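Local coordinates for protein transcriptional regulator fur family (Xanthomonas campestris pv. campestris, PDB 7DH8) that binds zinc and probably represses zinc-uptake genes as a zinc-dependent, DNA-binding transcriptional regulator of the Fur family, at residues H97-V102 / V118-C123. Numbering follows the deposited sequence.
Sequences HKLESV and VPFLIC. With ZN (zinc ion), chain B; ZN (zinc ion), chain C.
Phe120 meets His97 tip-first: its CZ lies over one face of the imidazole, off toward the rim and 3.7 Å from His97 CG. The pair is T-shaped, with ring planes at 65° and ring centroids 5.3 Å apart. While its edge is used in this way, one face of the same phenyl ring receives the methyl CD2 of Leu99, which stands almost on the ring normal in a CH-pi contact, 3.6 Å from the Phe120 centroid. The other methyl of Leu99, CD1, turns to Ile122 CD1 at 4.2 Å. Ile122 reaches on to the turn that follows strand 96-99, its CD1 lying 3.8 Å from Ser101 OG and its CG2 4.3 Å from Val102 CG1.

In this Fur-family protein the contact joins the two-stranded antiparallel sheet of 96-99 and 104-107 to the three-stranded mixed sheet in which 119-123 is central. The facing strand segments cross at -50° with axes 10.1 Å apart, and the contacts between the two segments run through side chains. His97 CG lies anti to its carbonyl carbon (chi1 -62°), which lays the imidazole against Phe120 while NE2 points to a zinc ion, bound at 2.0 Å. Cys108, His116 and Glu131 complete that site, and the His116 ring packs nearly perpendicular to His97. Val106 also touches His97, Leu99 and Phe120, and farther along Ser101 OG is hydrogen-bonded to Glu158 on strand 151-160. Cys123, next after Ile122, binds the second zinc ion through SG together with Cys126, Cys163 and Cys166, a four-cysteine site built from two CxxC pairs.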
loop_
_atom_site.group_PDB
_atom_site.type_symbol
_atom_site.label_atom_id
_atom_site.label_comp_id
_atom_site.label_asym_id
_atom_site.label_seq_id
_atom_site.Cartn_x
_atom_site.Cartn_y
_atom_site.Cartn_z
ATOM N N HIS A 97 -3.771 -2.920 -12.260
ATOM C CA HIS A 97 -3.016 -2.552 -11.087
ATOM C C HIS A 97 -3.643 -3.236 -9.896
ATOM O O HIS A 97 -4.867 -3.258 -9.773
ATOM C CB HIS A 97 -3.008 -1.029 -10.837
ATOM C CG HIS A 97 -2.358 -0.242 -11.935
ATOM N ND1 HIS A 97 -0.989 -0.099 -12.025
ATOM C CD2 HIS A 97 -2.879 0.458 -12.970
ATOM C CE1 HIS A 97 -0.694 0.633 -13.088
ATOM N NE2 HIS A 97 -1.827 1.013 -13.660
ATOM N N LYS A 98 -2.801 -3.745 -9.005
ATOM C CA LYS A 98 -3.281 -4.197 -7.720
ATOM C C LYS A 98 -3.129 -3.055 -6.737
ATOM O O LYS A 98 -2.024 -2.528 -6.563
ATOM C CB LYS A 98 -2.507 -5.415 -7.209
ATOM C CG LYS A 98 -3.165 -6.000 -5.882
ATOM C CD LYS A 98 -2.273 -7.125 -5.311
ATOM C CE LYS A 98 -2.615 -7.460 -3.839
ATOM N NZ LYS A 98 -1.858 -8.702 -3.383
ATOM N N LEU A 99 -4.236 -2.653 -6.126
ATOM C CA LEU A 99 -4.232 -1.627 -5.075
ATOM C C LEU A 99 -3.942 -2.300 -3.741
ATOM O O LEU A 99 -4.774 -3.038 -3.219
ATOM C CB LEU A 99 -5.577 -0.928 -5.034
ATOM C CG LEU A 99 -5.850 -0.237 -6.387
ATOM C CD1 LEU A 99 -7.242 0.381 -6.394
ATOM C CD2 LEU A 99 -4.718 0.814 -6.730
ATOM N N GLU A 100 -2.780 -2.010 -3.163
ATOM C CA GLU A 100 -2.378 -2.752 -1.979
ATOM C C GLU A 100 -3.198 -2.423 -0.765
ATOM O O GLU A 100 -3.359 -3.293 0.095
ATOM C CB GLU A 100 -0.905 -2.502 -1.662
ATOM C CG GLU A 100 -0.041 -2.806 -2.812
ATOM C CD GLU A 100 0.270 -4.285 -2.900
ATOM O OE1 GLU A 100 -0.052 -4.996 -1.939
ATOM O OE2 GLU A 100 0.834 -4.725 -3.932
ATOM N N SER A 101 -3.703 -1.184 -0.633
ATOM C CA SER A 101 -4.391 -0.899 0.625
ATOM C C SER A 101 -5.827 -1.419 0.670
ATOM O O SER A 101 -6.425 -1.438 1.761
ATOM C CB SER A 101 -4.389 0.611 0.932
ATOM O OG SER A 101 -5.108 1.314 -0.042
ATOM N N VAL A 102 -6.415 -1.820 -0.460
ATOM C CA VAL A 102 -7.747 -2.432 -0.433
ATOM C C VAL A 102 -7.749 -3.845 -0.985
ATOM O O VAL A 102 -8.812 -4.458 -1.053
ATOM C CB VAL A 102 -8.807 -1.588 -1.174
ATOM C CG1 VAL A 102 -9.128 -0.322 -0.395
ATOM C CG2 VAL A 102 -8.371 -1.298 -2.608
ATOM N N VAL A 118 2.383 4.928 -10.219
ATOM C CA VAL A 118 1.512 6.113 -10.294
ATOM C C VAL A 118 0.685 6.222 -9.022
ATOM O O VAL A 118 0.328 5.212 -8.436
ATOM C CB VAL A 118 0.551 6.077 -11.492
ATOM C CG1 VAL A 118 1.284 6.247 -12.796
ATOM C CG2 VAL A 118 -0.352 4.803 -11.429
ATOM N N PRO A 119 0.342 7.425 -8.602
ATOM C CA PRO A 119 -0.599 7.591 -7.493
ATOM C C PRO A 119 -2.012 7.196 -7.895
ATOM O O PRO A 119 -2.459 7.399 -9.032
ATOM C CB PRO A 119 -0.535 9.104 -7.199
ATOM C CG PRO A 119 0.771 9.577 -7.896
ATOM C CD PRO A 119 0.850 8.709 -9.100
ATOM N N PHE A 120 -2.719 6.730 -6.898
ATOM C CA PHE A 120 -4.148 6.481 -6.895
ATOM C C PHE A 120 -4.789 7.260 -5.773
ATOM O O PHE A 120 -4.249 7.271 -4.658
ATOM C CB PHE A 120 -4.429 4.971 -6.656
ATOM C CG PHE A 120 -4.083 4.153 -7.816
ATOM C CD1 PHE A 120 -2.802 3.649 -7.944
ATOM C CD2 PHE A 120 -5.005 3.920 -8.812
ATOM C CE1 PHE A 120 -2.447 2.936 -9.056
ATOM C CE2 PHE A 120 -4.638 3.200 -9.932
ATOM C CZ PHE A 120 -3.380 2.712 -10.046
ATOM N N LEU A 121 -5.947 7.904 -6.068
ATOM C CA LEU A 121 -6.820 8.476 -5.054
ATOM C C LEU A 121 -7.900 7.443 -4.772
ATOM O O LEU A 121 -8.651 7.079 -5.675
ATOM C CB LEU A 121 -7.471 9.775 -5.544
ATOM C CG LEU A 121 -6.524 10.841 -6.140
ATOM C CD1 LEU A 121 -7.286 11.994 -6.707
ATOM C CD2 LEU A 121 -5.486 11.257 -5.065
ATOM N N ILE A 122 -7.985 6.964 -3.545
ATOM C CA ILE A 122 -8.918 5.896 -3.216
ATOM C C ILE A 122 -9.855 6.421 -2.154
ATOM O O ILE A 122 -9.419 6.810 -1.079
ATOM C CB ILE A 122 -8.188 4.619 -2.758
ATOM C CG1 ILE A 122 -7.235 4.143 -3.836
ATOM C CG2 ILE A 122 -9.213 3.445 -2.475
ATOM C CD1 ILE A 122 -6.272 2.971 -3.278
ATOM N N CYS A 123 -11.156 6.510 -2.476
ATOM C CA CYS A 123 -12.071 7.104 -1.528
ATOM C C CYS A 123 -12.292 6.093 -0.415
ATOM O O CYS A 123 -12.585 4.933 -0.690
ATOM C CB CYS A 123 -13.404 7.470 -2.195
ATOM S SG CYS A 123 -14.598 8.129 -1.052
HETATM ZN ZN ZN B . -1.812 2.367 -15.153
HETATM ZN ZN ZN C . -16.387 8.487 -2.525
#